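PDB 2XSU: catechol 1,2 dioxygenase from Acinetobacter radioresistens, which probably uses ferric iron and molecular oxygen to cleave the ring of catechol between its two hydroxylated carbons, yielding cis,cis-muconate. Local coordinates for residues 239-251 with 256-268. The protein carries 1 engineered substitution. Sequence-based numbering, arbitrary orientation.
Sequences TTQFNIEGDEYLW and FATRDGLVATATD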
loop_
_atom_site.group_PDB
_atom_site.type_symbol
_atom_site.label_atom_id
_atom_site.label_comp_id
_atom_site.label_asym_id
_atom_site.label_seq_id
_atom_site.Cartn_x
_atom_site.Cartn_y
_atom_site.Cartn_z
ATOM N N THR A 239 -25.030 1.044 -8.765
ATOM C CA THR A 239 -24.403 1.581 -7.552
ATOM C C THR A 239 -24.608 3.085 -7.597
ATOM O O THR A 239 -24.172 3.750 -8.536
ATOM C CB THR A 239 -22.891 1.272 -7.496
ATOM O OG1 THR A 239 -22.689 -0.153 -7.497
ATOM C CG2 THR A 239 -22.240 1.904 -6.212
ATOM N N THR A 240 -25.316 3.636 -6.608
ATOM C CA THR A 240 -25.602 5.082 -6.640
ATOM C C THR A 240 -25.771 5.665 -5.233
ATOM O O THR A 240 -25.467 4.996 -4.248
ATOM C CB THR A 240 -26.817 5.390 -7.571
ATOM O OG1 THR A 240 -26.865 6.801 -7.868
ATOM C CG2 THR A 240 -28.103 4.918 -6.936
ATOM N N GLN A 241 -26.139 6.949 -5.164
ATOM C CA GLN A 241 -26.513 7.597 -3.904
ATOM C C GLN A 241 -27.462 8.749 -4.200
ATOM O O GLN A 241 -27.638 9.122 -5.351
ATOM C CB GLN A 241 -25.301 8.152 -3.177
ATOM C CG GLN A 241 -24.704 9.385 -3.774
ATOM C CD GLN A 241 -23.449 9.831 -3.046
ATOM O OE1 GLN A 241 -22.899 9.099 -2.200
ATOM N NE2 GLN A 241 -22.984 11.031 -3.382
ATOM N N PHE A 242 -28.054 9.308 -3.149
ATOM C CA PHE A 242 -28.505 10.692 -3.273
ATOM C C PHE A 242 -27.789 11.556 -2.260
ATOM O O PHE A 242 -27.363 11.068 -1.189
ATOM C CB PHE A 242 -30.051 10.883 -3.203
ATOM C CG PHE A 242 -30.686 10.550 -1.880
ATOM C CD1 PHE A 242 -30.590 11.416 -0.785
ATOM C CD2 PHE A 242 -31.444 9.380 -1.720
ATOM C CE1 PHE A 242 -31.171 11.107 0.462
ATOM C CE2 PHE A 242 -32.053 9.068 -0.485
ATOM C CZ PHE A 242 -31.913 9.919 0.612
ATOM N N ASN A 243 -27.596 12.827 -2.635
ATOM C CA ASN A 243 -27.133 13.863 -1.724
ATOM C C ASN A 243 -28.314 14.751 -1.422
ATOM O O ASN A 243 -29.374 14.630 -2.067
ATOM C CB ASN A 243 -26.066 14.715 -2.388
ATOM C CG ASN A 243 -24.777 14.002 -2.523
ATOM O OD1 ASN A 243 -24.068 13.784 -1.529
ATOM N ND2 ASN A 243 -24.458 13.589 -3.742
ATOM N N ILE A 244 -28.162 15.567 -0.381
ATOM C CA ILE A 244 -29.281 16.389 0.091
ATOM C C ILE A 244 -28.959 17.844 -0.138
ATOM O O ILE A 244 -27.898 18.341 0.297
ATOM C CB ILE A 244 -29.567 16.095 1.582
ATOM C CG1 ILE A 244 -29.952 14.616 1.750
ATOM C CG2 ILE A 244 -30.692 17.021 2.109
ATOM C CD1 ILE A 244 -30.141 14.165 3.161
ATOM N N GLU A 245 -29.865 18.530 -0.842
ATOM C CA GLU A 245 -29.721 19.947 -1.154
ATOM C C GLU A 245 -29.601 20.724 0.154
ATOM O O GLU A 245 -30.260 20.391 1.146
ATOM C CB GLU A 245 -30.949 20.423 -1.951
ATOM C CG GLU A 245 -30.812 21.797 -2.556
ATOM C CD GLU A 245 -29.641 21.926 -3.524
ATOM O OE1 GLU A 245 -29.673 21.315 -4.605
ATOM O OE2 GLU A 245 -28.700 22.685 -3.195
ATOM N N GLY A 246 -28.708 21.719 0.166
ATOM C CA GLY A 246 -28.510 22.505 1.400
ATOM C C GLY A 246 -27.217 22.256 2.157
ATOM O O GLY A 246 -26.891 23.004 3.091
ATOM N N ASP A 247 -26.522 21.182 1.796
ATOM C CA ASP A 247 -25.311 20.819 2.519
ATOM C C ASP A 247 -24.150 21.729 2.090
ATOM O O ASP A 247 -23.951 21.988 0.905
ATOM C CB ASP A 247 -24.959 19.347 2.238
ATOM C CG ASP A 247 -23.986 18.776 3.251
ATOM O OD1 ASP A 247 -22.819 19.208 3.273
ATOM O OD2 ASP A 247 -24.386 17.875 4.023
ATOM N N GLU A 248 -23.403 22.191 3.084
ATOM C CA GLU A 248 -22.186 22.989 2.870
ATOM C C GLU A 248 -21.261 22.355 1.827
ATOM O O GLU A 248 -20.629 23.078 1.033
ATOM C CB GLU A 248 -21.453 23.139 4.214
ATOM C CG GLU A 248 -20.160 23.890 4.149
ATOM C CD GLU A 248 -19.451 23.996 5.507
ATOM O OE1 GLU A 248 -19.775 23.242 6.468
ATOM O OE2 GLU A 248 -18.526 24.827 5.577
ATOM N N TYR A 249 -21.142 21.029 1.868
ATOM C CA TYR A 249 -20.166 20.347 1.000
ATOM C C TYR A 249 -20.779 19.685 -0.223
ATOM O O TYR A 249 -20.149 18.817 -0.865
ATOM C CB TYR A 249 -19.350 19.320 1.789
ATOM C CG TYR A 249 -18.464 19.975 2.805
ATOM C CD1 TYR A 249 -17.280 20.604 2.405
ATOM C CD2 TYR A 249 -18.834 20.003 4.136
ATOM C CE1 TYR A 249 -16.461 21.259 3.350
ATOM C CE2 TYR A 249 -18.016 20.646 5.096
ATOM C CZ TYR A 249 -16.856 21.274 4.685
ATOM O OH TYR A 249 -16.050 21.894 5.634
ATOM N N LEU A 250 -22.021 20.054 -0.556
ATOM C CA LEU A 250 -22.707 19.417 -1.672
ATOM C C LEU A 250 -21.891 19.347 -2.950
ATOM O O LEU A 250 -21.821 18.286 -3.573
ATOM C CB LEU A 250 -24.064 20.100 -1.945
ATOM C CG LEU A 250 -24.935 19.519 -3.061
ATOM C CD1 LEU A 250 -25.400 18.117 -2.727
ATOM C CD2 LEU A 250 -26.159 20.389 -3.297
ATOM N N TRP A 251 -21.294 20.482 -3.338
ATOM C CA TRP A 251 -20.512 20.553 -4.575
ATOM C C TRP A 251 -19.006 20.713 -4.284
ATOM O O TRP A 251 -18.226 21.194 -5.135
ATOM C CB TRP A 251 -21.093 21.662 -5.473
ATOM C CG TRP A 251 -22.451 21.272 -5.995
ATOM C CD1 TRP A 251 -23.658 21.780 -5.611
ATOM C CD2 TRP A 251 -22.720 20.305 -7.015
ATOM N NE1 TRP A 251 -24.673 21.173 -6.327
ATOM C CE2 TRP A 251 -24.123 20.260 -7.191
ATOM C CE3 TRP A 251 -21.912 19.456 -7.783
ATOM C CZ2 TRP A 251 -24.740 19.414 -8.119
ATOM C CZ3 TRP A 251 -22.535 18.608 -8.726
ATOM C CH2 TRP A 251 -23.934 18.598 -8.870
ATOM N N PHE A 256 -15.656 13.535 -4.594
ATOM C CA PHE A 256 -16.149 13.875 -5.957
ATOM C C PHE A 256 -17.337 13.062 -6.477
ATOM O O PHE A 256 -17.423 12.790 -7.688
ATOM C CB PHE A 256 -14.953 13.835 -6.959
ATOM C CG PHE A 256 -13.755 14.507 -6.419
ATOM C CD1 PHE A 256 -13.681 15.901 -6.428
ATOM C CD2 PHE A 256 -12.727 13.764 -5.818
ATOM C CE1 PHE A 256 -12.574 16.571 -5.871
ATOM C CE2 PHE A 256 -11.609 14.426 -5.248
ATOM C CZ PHE A 256 -11.565 15.834 -5.272
ATOM N N ALA A 257 -18.264 12.706 -5.594
ATOM C CA ALA A 257 -19.353 11.790 -5.949
ATOM C C ALA A 257 -20.641 12.480 -6.387
ATOM O O ALA A 257 -21.498 11.833 -7.007
ATOM C CB ALA A 257 -19.641 10.857 -4.779
ATOM N N THR A 258 -20.807 13.765 -6.068
ATOM C CA THR A 258 -22.068 14.438 -6.374
ATOM C C THR A 258 -22.246 14.577 -7.890
ATOM O O THR A 258 -21.275 14.866 -8.632
ATOM C CB THR A 258 -22.105 15.837 -5.715
ATOM O OG1 THR A 258 -21.815 15.700 -4.328
ATOM C CG2 THR A 258 -23.483 16.506 -5.817
ATOM N N ARG A 259 -23.479 14.352 -8.346
ATOM C CA ARG A 259 -23.861 14.452 -9.769
ATOM C C ARG A 259 -25.217 15.049 -9.930
ATOM O O ARG A 259 -26.106 14.811 -9.115
ATOM C CB ARG A 259 -24.058 13.047 -10.393
ATOM C CG ARG A 259 -22.867 12.201 -10.450
ATOM C CD ARG A 259 -23.216 11.003 -11.280
ATOM N NE ARG A 259 -23.221 11.314 -12.702
ATOM C CZ ARG A 259 -22.793 10.464 -13.623
ATOM N NH1 ARG A 259 -22.354 9.259 -13.257
ATOM N NH2 ARG A 259 -22.782 10.825 -14.914
ATOM N N ASP A 260 -25.412 15.753 -11.049
ATOM C CA ASP A 260 -26.761 16.088 -11.469
ATOM C C ASP A 260 -27.583 14.803 -11.606
ATOM O O ASP A 260 -27.132 13.782 -12.147
ATOM C CB ASP A 260 -26.731 16.821 -12.824
ATOM C CG ASP A 260 -26.115 18.212 -12.740
ATOM O OD1 ASP A 260 -26.014 18.799 -11.630
ATOM O OD2 ASP A 260 -25.728 18.737 -13.822
ATOM N N GLY A 261 -28.789 14.856 -11.092
ATOM C CA GLY A 261 -29.667 13.715 -11.123
ATOM C C GLY A 261 -29.671 12.997 -9.798
ATOM O O GLY A 261 -30.589 12.212 -9.533
ATOM N N LEU A 262 -28.665 13.273 -8.951
ATOM C CA LEU A 262 -28.548 12.576 -7.668
ATOM C C LEU A 262 -28.628 13.530 -6.491
ATOM O O LEU A 262 -28.170 13.197 -5.390
ATOM C CB LEU A 262 -27.239 11.777 -7.583
ATOM C CG LEU A 262 -27.036 10.715 -8.673
ATOM C CD1 LEU A 262 -25.722 9.967 -8.386
ATOM C CD2 LEU A 262 -28.222 9.738 -8.718
ATOM N N VAL A 263 -29.178 14.729 -6.707
ATOM C CA VAL A 263 -29.408 15.652 -5.578
ATOM C C VAL A 263 -30.905 15.674 -5.263
ATOM O O VAL A 263 -31.739 15.940 -6.142
ATOM C CB VAL A 263 -28.899 17.073 -5.891
ATOM C CG1 VAL A 263 -29.083 17.981 -4.673
ATOM C CG2 VAL A 263 -27.383 17.011 -6.310
ATOM N N ALA A 264 -31.232 15.367 -4.019
ATOM C CA ALA A 264 -32.599 15.350 -3.542
ATOM C C ALA A 264 -32.857 16.487 -2.556
ATOM O O ALA A 264 -31.972 16.904 -1.805
ATOM C CB ALA A 264 -32.897 13.996 -2.868
ATOM N N THR A 265 -34.088 16.989 -2.570
ATOM C CA THR A 265 -34.531 18.006 -1.619
ATOM C C THR A 265 -35.335 17.346 -0.501
ATOM O O THR A 265 -36.287 16.584 -0.766
ATOM C CB THR A 265 -35.380 19.067 -2.354
ATOM O OG1 THR A 265 -34.562 19.719 -3.339
ATOM C CG2 THR A 265 -35.895 20.115 -1.386
ATOM N N ALA A 266 -34.946 17.614 0.734
ATOM C CA ALA A 266 -35.667 17.083 1.912
ATOM C C ALA A 266 -36.816 18.037 2.185
ATOM O O ALA A 266 -36.587 19.210 2.524
ATOM C CB ALA A 266 -34.738 17.017 3.096
ATOM N N THR A 267 -38.041 17.558 2.028
ATOM C CA THR A 267 -39.199 18.374 2.328
ATOM C C THR A 267 -39.596 18.222 3.799
ATOM O O THR A 267 -39.290 17.208 4.443
ATOM C CB THR A 267 -40.343 18.047 1.389
ATOM O OG1 THR A 267 -40.855 16.754 1.699
ATOM C CG2 THR A 267 -39.864 18.055 -0.060
ATOM N N ASP A 268 -40.246 19.254 4.357
ATOM C CA ASP A 268 -40.643 19.232 5.766
ATOM C C ASP A 268 -42.125 18.912 5.837
ATOM O O ASP A 268 -42.921 19.521 5.116
ATOM C CB ASP A 268 -40.391 20.594 6.422
ATOM C CG ASP A 268 -38.962 20.752 6.928
ATOM O OD1 ASP A 268 -38.644 20.201 8.011
ATOM O OD2 ASP A 268 -38.179 21.486 6.276
#
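Thr-258 grips the 239-251 segment with both branches of its side chain at once. Its OG1 donates to the carbonyl O of Leu-250 over 2.7 Å, arriving nearly in line with the C=O bond. Its CG2 sits over the six-membered ring of Trp-251, 3.6 Å from the centroid and close to the ring normal, a CH-pi contact. CG2 lies anti to the backbone N and OG1 beside that N (chi1 -53°), which parts methyl and hydroxyl toward these two targets; a beta-branched residue with one polar arm suits the task. Val-263 continues the apolar patch, CG1 meeting Leu-250 CD2 and CG2 lying 4.0 Å from Trp-251 CZ2.

Beyond this loop junction, strands 238-244 and 263-269 pair in parallel. Asn-243 N donates to Leu-262 O, Asn-243 O accepts from Ala-264 N, and Glu-245 N donates to Ala-264 O, each at 2.8 Å. On one face, the small Ala-264 CB packs 4.0 Å from Phe-242 CD1, and both side chains touch Ile-287 of strand 284-293. Gly-261 suits the type II turn from Arg-259 to Leu-262, because at its phi of 100° a CB would jam against Asp-260 O.

Gln-241 reaches Ala-257, and its side chain lies beside the iron ligands His-225 and His-227. Near-linear backbone bonds and the two-armed threonine are consistent with a connection held at both strand pairing and loop.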